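Long-range contacts in poly-beta-1,6-N-acetyl-D-glucosamine export protein (Escherichia coli, PDB 4Y25), which exports the biofilm polysaccharide poly-beta-1,6-N-acetyl-D-glucosamine, probably in partly N-deacetylated form, across the outer membrane, through the C-terminal beta-barrel domain that makes up this chain: residues D162-H167 with Q195-D200; P206-D211 with A240-H245. All blocks are in the same frame, centred on the assembly; numbering follows the deposited sequence.

Interaction 1 of 2, residues D162-H167 with Q195-D200; sequences DSNQRH and QNTEHD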
loop_
_atom_site.group_PDB
_atom_site.type_symbol
_atom_site.label_atom_id
_atom_site.label_comp_id
_atom_site.label_asym_id
_atom_site.label_seq_id
_atom_site.Cartn_x
_atom_site.Cartn_y
_atom_site.Cartn_z
ATOM N N ASP A 162 -23.250 -3.155 2.789
ATOM C CA ASP A 162 -24.374 -3.048 1.866
ATOM C C ASP A 162 -24.484 -4.306 1.004
ATOM O O ASP A 162 -24.826 -4.234 -0.178
ATOM C CB ASP A 162 -24.241 -1.793 0.992
ATOM C CG ASP A 162 -23.084 -1.871 0.008
ATOM O OD1 ASP A 162 -22.190 -2.721 0.194
ATOM O OD2 ASP A 162 -23.066 -1.073 -0.953
ATOM N N SER A 163 -24.165 -5.446 1.617
ATOM C CA SER A 163 -24.291 -6.775 1.011
ATOM C C SER A 163 -23.260 -7.066 -0.083
ATOM O O SER A 163 -23.159 -8.201 -0.550
ATOM C CB SER A 163 -25.703 -6.977 0.447
ATOM O OG SER A 163 -25.812 -8.223 -0.221
ATOM N N ASN A 164 -22.492 -6.059 -0.486
ATOM C CA ASN A 164 -21.488 -6.261 -1.524
ATOM C C ASN A 164 -20.254 -6.975 -0.995
ATOM O O ASN A 164 -19.705 -6.595 0.038
ATOM C CB ASN A 164 -21.072 -4.928 -2.147
ATOM C CG ASN A 164 -20.108 -5.104 -3.310
ATOM O OD1 ASN A 164 -20.519 -5.396 -4.434
ATOM N ND2 ASN A 164 -18.818 -4.933 -3.042
ATOM N N GLN A 165 -19.818 -8.012 -1.701
ATOM C CA GLN A 165 -18.565 -8.663 -1.349
ATOM C C GLN A 165 -17.562 -8.576 -2.493
ATOM O O GLN A 165 -17.844 -8.970 -3.624
ATOM C CB GLN A 165 -18.786 -10.125 -0.939
ATOM C CG GLN A 165 -19.980 -10.818 -1.561
ATOM C CD GLN A 165 -20.003 -12.302 -1.237
ATOM O OE1 GLN A 165 -19.825 -12.699 -0.084
ATOM N NE2 GLN A 165 -20.221 -13.129 -2.253
ATOM N N ARG A 166 -16.389 -8.047 -2.171
ATOM C CA ARG A 166 -15.320 -7.862 -3.140
ATOM C C ARG A 166 -14.216 -8.892 -2.950
ATOM O O ARG A 166 -13.594 -8.957 -1.890
ATOM C CB ARG A 166 -14.741 -6.452 -3.022
ATOM C CG ARG A 166 -13.566 -6.181 -3.939
ATOM C CD ARG A 166 -13.148 -4.725 -3.861
ATOM N NE ARG A 166 -14.234 -3.831 -4.251
ATOM C CZ ARG A 166 -14.158 -2.505 -4.216
ATOM N NH1 ARG A 166 -13.044 -1.915 -3.804
ATOM N NH2 ARG A 166 -15.196 -1.771 -4.590
ATOM N N HIS A 167 -13.977 -9.700 -3.977
ATOM C CA HIS A 167 -12.861 -10.635 -3.957
ATOM C C HIS A 167 -11.773 -10.143 -4.903
ATOM O O HIS A 167 -11.938 -10.172 -6.121
ATOM C CB HIS A 167 -13.312 -12.047 -4.345
ATOM C CG HIS A 167 -14.665 -12.417 -3.822
ATOM N ND1 HIS A 167 -15.833 -12.061 -4.462
ATOM C CD2 HIS A 167 -15.039 -13.111 -2.719
ATOM C CE1 HIS A 167 -16.866 -12.521 -3.779
ATOM N NE2 HIS A 167 -16.411 -13.161 -2.716
ATOM N N GLN A 195 -13.638 -8.647 -8.353
ATOM C CA GLN A 195 -15.032 -8.980 -8.615
ATOM C C GLN A 195 -15.928 -8.499 -7.478
ATOM O O GLN A 195 -15.613 -8.689 -6.304
ATOM C CB GLN A 195 -15.191 -10.488 -8.828
ATOM C CG GLN A 195 -16.613 -11.009 -8.678
ATOM C CD GLN A 195 -16.787 -11.871 -7.443
ATOM O OE1 GLN A 195 -15.810 -12.319 -6.844
ATOM N NE2 GLN A 195 -18.037 -12.104 -7.052
ATOM N N ASN A 196 -17.041 -7.864 -7.833
ATOM C CA ASN A 196 -18.002 -7.385 -6.847
ATOM C C ASN A 196 -19.389 -7.969 -7.090
ATOM O O ASN A 196 -19.564 -8.809 -7.974
ATOM C CB ASN A 196 -18.063 -5.859 -6.862
ATOM C CG ASN A 196 -16.785 -5.223 -6.359
ATOM O OD1 ASN A 196 -16.574 -5.100 -5.153
ATOM N ND2 ASN A 196 -15.925 -4.808 -7.283
ATOM N N THR A 197 -20.374 -7.532 -6.311
ATOM C CA THR A 197 -21.717 -8.096 -6.423
ATOM C C THR A 197 -22.820 -7.042 -6.539
ATOM O O THR A 197 -23.681 -7.148 -7.413
ATOM C CB THR A 197 -22.038 -9.021 -5.227
ATOM O OG1 THR A 197 -21.762 -8.340 -3.998
ATOM C CG2 THR A 197 -21.195 -10.284 -5.295
ATOM N N GLU A 198 -22.808 -6.036 -5.668
ATOM C CA GLU A 198 -23.846 -5.004 -5.703
ATOM C C GLU A 198 -23.732 -4.178 -6.987
ATOM O O GLU A 198 -22.650 -3.710 -7.335
ATOM C CB GLU A 198 -23.759 -4.102 -4.469
ATOM C CG GLU A 198 -25.034 -3.315 -4.184
ATOM C CD GLU A 198 -26.143 -4.176 -3.600
ATOM O OE1 GLU A 198 -25.879 -5.349 -3.258
ATOM O OE2 GLU A 198 -27.283 -3.677 -3.484
ATOM N N HIS A 199 -24.853 -3.997 -7.682
ATOM C CA HIS A 199 -24.823 -3.490 -9.053
ATOM C C HIS A 199 -25.122 -1.999 -9.197
ATOM O O HIS A 199 -24.536 -1.329 -10.049
ATOM C CB HIS A 199 -25.795 -4.294 -9.918
ATOM C CG HIS A 199 -25.171 -5.486 -10.567
ATOM N ND1 HIS A 199 -25.892 -6.415 -11.288
ATOM C CD2 HIS A 199 -23.882 -5.907 -10.601
ATOM C CE1 HIS A 199 -25.077 -7.350 -11.739
ATOM N NE2 HIS A 199 -23.851 -7.065 -11.337
ATOM N N ASP A 200 -26.035 -1.481 -8.385
ATOM C CA ASP A 200 -26.292 -0.045 -8.376
ATOM C C ASP A 200 -25.705 0.567 -7.111
ATOM O O ASP A 200 -26.313 0.518 -6.042
ATOM C CB ASP A 200 -27.790 0.251 -8.485
ATOM C CG ASP A 200 -28.478 -0.595 -9.542
ATOM O OD1 ASP A 200 -28.730 -0.075 -10.651
ATOM O OD2 ASP A 200 -28.776 -1.774 -9.262
#
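H167 and Q195 form the last antiparallel, hydrogen-bonded pair between strands 165-179 and 183-195 of the outer-membrane barrel; beyond it, side chains take over from the ladder and tie Q195-E198 to the turn before strand 165-179. H167 N gives Q195 O a bond of 3.0 Å, and Q195 N returns one to H167 O. Next along, the carboxamides of N164 and N196 meet, their planes 24° apart. N164 ND2 points at N196 OD1 at 3.1 Å. N196 OD1 also accepts from R166 NE at 2.8 Å, on a lone pair and in the guanidinium plane. N164 CG stands anti to the backbone N (chi1 -175°), and N164 OD1 meets the loop backbone, where E198 N lies on a lone pair at 2.7 Å and T197 N sits above the carbonyl plane at 2.8 Å. Asparagine suits this place because its short amide both donates and accepts. T197 OG1 bonds weakly to that oxygen and accepts from Q165 N at 3.0 Å, standing in for a strand carbonyl. N205 ND2 also donates to N164 OD1, while N196 ND2 reaches P206 O and E194 OE2. E194 OE2 also forms a salt bridge with R166 NE. The amide oxygens of the buried N164 and N196 thus each accept at least two N-H groups, a polar chemistry that fixes the loop's path through directional bonds rather than apolar packing.

Interaction 2 of 2, residues P206-D211 with A240-H245; sequences PIKTFD and ASWQKH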
loop_
_atom_site.group_PDB
_atom_site.type_symbol
_atom_site.label_atom_id
_atom_site.label_comp_id
_atom_site.label_asym_id
_atom_site.label_seq_id
_atom_site.Cartn_x
_atom_site.Cartn_y
_atom_site.Cartn_z
ATOM N N PRO A 206 -16.833 -1.893 -9.693
ATOM C CA PRO A 206 -16.788 -2.653 -10.947
ATOM C C PRO A 206 -17.065 -4.136 -10.719
ATOM O O PRO A 206 -16.523 -4.728 -9.785
ATOM C CB PRO A 206 -15.358 -2.426 -11.443
ATOM C CG PRO A 206 -14.576 -2.146 -10.204
ATOM C CD PRO A 206 -15.507 -1.372 -9.320
ATOM N N ILE A 207 -17.903 -4.720 -11.568
ATOM C CA ILE A 207 -18.368 -6.089 -11.379
ATOM C C ILE A 207 -17.264 -7.119 -11.603
ATOM O O ILE A 207 -17.111 -8.055 -10.818
ATOM C CB ILE A 207 -19.540 -6.404 -12.321
ATOM C CG1 ILE A 207 -20.762 -5.577 -11.927
ATOM C CG2 ILE A 207 -19.882 -7.883 -12.277
ATOM C CD1 ILE A 207 -21.662 -5.240 -13.095
ATOM N N LYS A 208 -16.501 -6.947 -12.676
ATOM C CA LYS A 208 -15.412 -7.868 -12.983
ATOM C C LYS A 208 -14.327 -7.173 -13.800
ATOM O O LYS A 208 -14.504 -6.900 -14.986
ATOM C CB LYS A 208 -15.943 -9.096 -13.728
ATOM C CG LYS A 208 -14.940 -10.230 -13.849
ATOM C CD LYS A 208 -15.616 -11.526 -14.273
ATOM C CE LYS A 208 -16.601 -12.007 -13.218
ATOM N NZ LYS A 208 -17.227 -13.307 -13.583
ATOM N N THR A 209 -13.204 -6.888 -13.148
ATOM C CA THR A 209 -12.099 -6.181 -13.781
ATOM C C THR A 209 -10.845 -7.050 -13.807
ATOM O O THR A 209 -10.571 -7.789 -12.860
ATOM C CB THR A 209 -11.791 -4.859 -13.050
ATOM O OG1 THR A 209 -13.008 -4.132 -12.847
ATOM C CG2 THR A 209 -10.822 -4.003 -13.854
ATOM N N PHE A 210 -10.091 -6.967 -14.896
ATOM C CA PHE A 210 -8.837 -7.699 -15.010
ATOM C C PHE A 210 -7.800 -6.862 -15.749
ATOM O O PHE A 210 -8.071 -6.334 -16.829
ATOM C CB PHE A 210 -9.057 -9.036 -15.719
ATOM C CG PHE A 210 -7.807 -9.850 -15.876
ATOM C CD1 PHE A 210 -7.234 -10.479 -14.785
ATOM C CD2 PHE A 210 -7.210 -9.993 -17.116
ATOM C CE1 PHE A 210 -6.085 -11.231 -14.926
ATOM C CE2 PHE A 210 -6.061 -10.744 -17.264
ATOM C CZ PHE A 210 -5.498 -11.364 -16.167
ATOM N N ASP A 211 -6.619 -6.729 -15.153
ATOM C CA ASP A 211 -5.564 -5.901 -15.726
ATOM C C ASP A 211 -4.264 -6.672 -15.916
ATOM O O ASP A 211 -3.875 -7.479 -15.073
ATOM C CB ASP A 211 -5.297 -4.675 -14.846
ATOM C CG ASP A 211 -6.561 -3.921 -14.486
ATOM O OD1 ASP A 211 -7.523 -3.942 -15.279
ATOM O OD2 ASP A 211 -6.591 -3.298 -13.404
ATOM N N ALA A 240 -2.921 -3.183 -20.276
ATOM C CA ALA A 240 -4.318 -3.149 -20.692
ATOM C C ALA A 240 -5.250 -3.479 -19.530
ATOM O O ALA A 240 -4.918 -4.291 -18.664
ATOM C CB ALA A 240 -4.552 -4.117 -21.850
ATOM N N SER A 241 -6.416 -2.840 -19.518
ATOM C CA SER A 241 -7.421 -3.093 -18.493
ATOM C C SER A 241 -8.740 -3.535 -19.104
ATOM O O SER A 241 -9.298 -2.849 -19.961
ATOM C CB SER A 241 -7.654 -1.847 -17.643
ATOM O OG SER A 241 -8.701 -2.059 -16.712
ATOM N N TRP A 242 -9.244 -4.678 -18.652
ATOM C CA TRP A 242 -10.533 -5.166 -19.117
ATOM C C TRP A 242 -11.602 -5.037 -18.039
ATOM O O TRP A 242 -11.361 -5.326 -16.867
ATOM C CB TRP A 242 -10.430 -6.621 -19.575
ATOM C CG TRP A 242 -11.752 -7.212 -19.975
ATOM C CD1 TRP A 242 -12.342 -7.146 -21.204
ATOM C CD2 TRP A 242 -12.647 -7.959 -19.141
ATOM N NE1 TRP A 242 -13.548 -7.806 -21.186
ATOM C CE2 TRP A 242 -13.758 -8.313 -19.932
ATOM C CE3 TRP A 242 -12.614 -8.363 -17.803
ATOM C CZ2 TRP A 242 -14.825 -9.054 -19.430
ATOM C CZ3 TRP A 242 -13.677 -9.097 -17.306
ATOM C CH2 TRP A 242 -14.764 -9.437 -18.118
ATOM N N GLN A 243 -12.783 -4.592 -18.452
ATOM C CA GLN A 243 -13.935 -4.496 -17.568
ATOM C C GLN A 243 -15.185 -4.961 -18.312
ATOM O O GLN A 243 -15.501 -4.454 -19.389
ATOM C CB GLN A 243 -14.108 -3.063 -17.057
ATOM C CG GLN A 243 -15.237 -2.886 -16.053
ATOM C CD GLN A 243 -15.448 -1.433 -15.665
ATOM O OE1 GLN A 243 -14.689 -0.553 -16.074
ATOM N NE2 GLN A 243 -16.484 -1.177 -14.874
ATOM N N LYS A 244 -15.883 -5.934 -17.735
ATOM C CA LYS A 244 -17.070 -6.512 -18.354
ATOM C C LYS A 244 -18.144 -5.440 -18.524
ATOM O O LYS A 244 -18.292 -4.571 -17.662
ATOM C CB LYS A 244 -17.563 -7.700 -17.519
ATOM C CG LYS A 244 -18.973 -8.200 -17.777
ATOM C CD LYS A 244 -19.112 -9.600 -17.171
ATOM C CE LYS A 244 -20.521 -9.919 -16.697
ATOM N NZ LYS A 244 -21.521 -8.942 -17.182
ATOM N N HIS A 245 -18.853 -5.505 -19.654
ATOM C CA HIS A 245 -19.808 -4.484 -20.105
ATOM C C HIS A 245 -19.115 -3.218 -20.599
ATOM O O HIS A 245 -19.781 -2.223 -20.892
ATOM C CB HIS A 245 -20.811 -4.115 -19.005
ATOM C CG HIS A 245 -21.777 -5.209 -18.673
ATOM N ND1 HIS A 245 -22.108 -6.203 -19.564
ATOM C CD2 HIS A 245 -22.486 -5.456 -17.546
ATOM C CE1 HIS A 245 -22.984 -7.020 -19.002
ATOM N NE2 HIS A 245 -23.227 -6.590 -17.779
#
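F210 and W242 are matched across the strands as a hydrogen-bonded antiparallel pair in the hairpin of strands 208-225 and 228-243, two neighbouring staves of the barrel wall. F210 N reaches W242 O at 2.9 Å and W242 N reaches F210 O at 2.7 Å. The ladder runs on past the strand end, with K244 N donating to K208 O at 3.2 Å. The tight side carries the buried T209, D211, S241 and Q243, all polar; R277 lies against T209 and forms a salt bridge with D211 OD2. T209 turns its methyl CG2 to W242 O, while the extended Q243 lays its amide by P206 CB and gives NE2 to D280 OD1. On the looser outer side, K208, F210 and W242 are partly exposed. F210 meets W242 with little more than CB, at 4.2 Å from CE3, because its ring leads away. The indole spreads back instead, and the aliphatic CG of K208 lies in the ring plane at its edge, 3.9 Å from CZ3. Back on the buried face, S241 OG, anti to its backbone N (chi1 176°), donates to D211 OD1 at 2.6 Å, coming from above the carboxylate plane, 42° out of it.

Interactions 1 and 2 lie on the same side of the barrel, centres about 14 Å apart, and follow one another along the chain. Strand 183-195 stands between them: its end pairs with 165-179 in interaction 1, and its other neighbour, 208-225, supplies the first segment of interaction 2. The two contacts touch directly, for N196 N probably donates a backbone hydrogen bond to I207 O. Both are partly buried, each mixing enclosed polar groups with surface residues. Their chemistry differs with position: where strand 183-195 gives way to loop in interaction 1, side-chain amides grip that loop, whereas in interaction 2 regular backbone pairing carries the join, dividing a polar, buried face from an aromatic outer one.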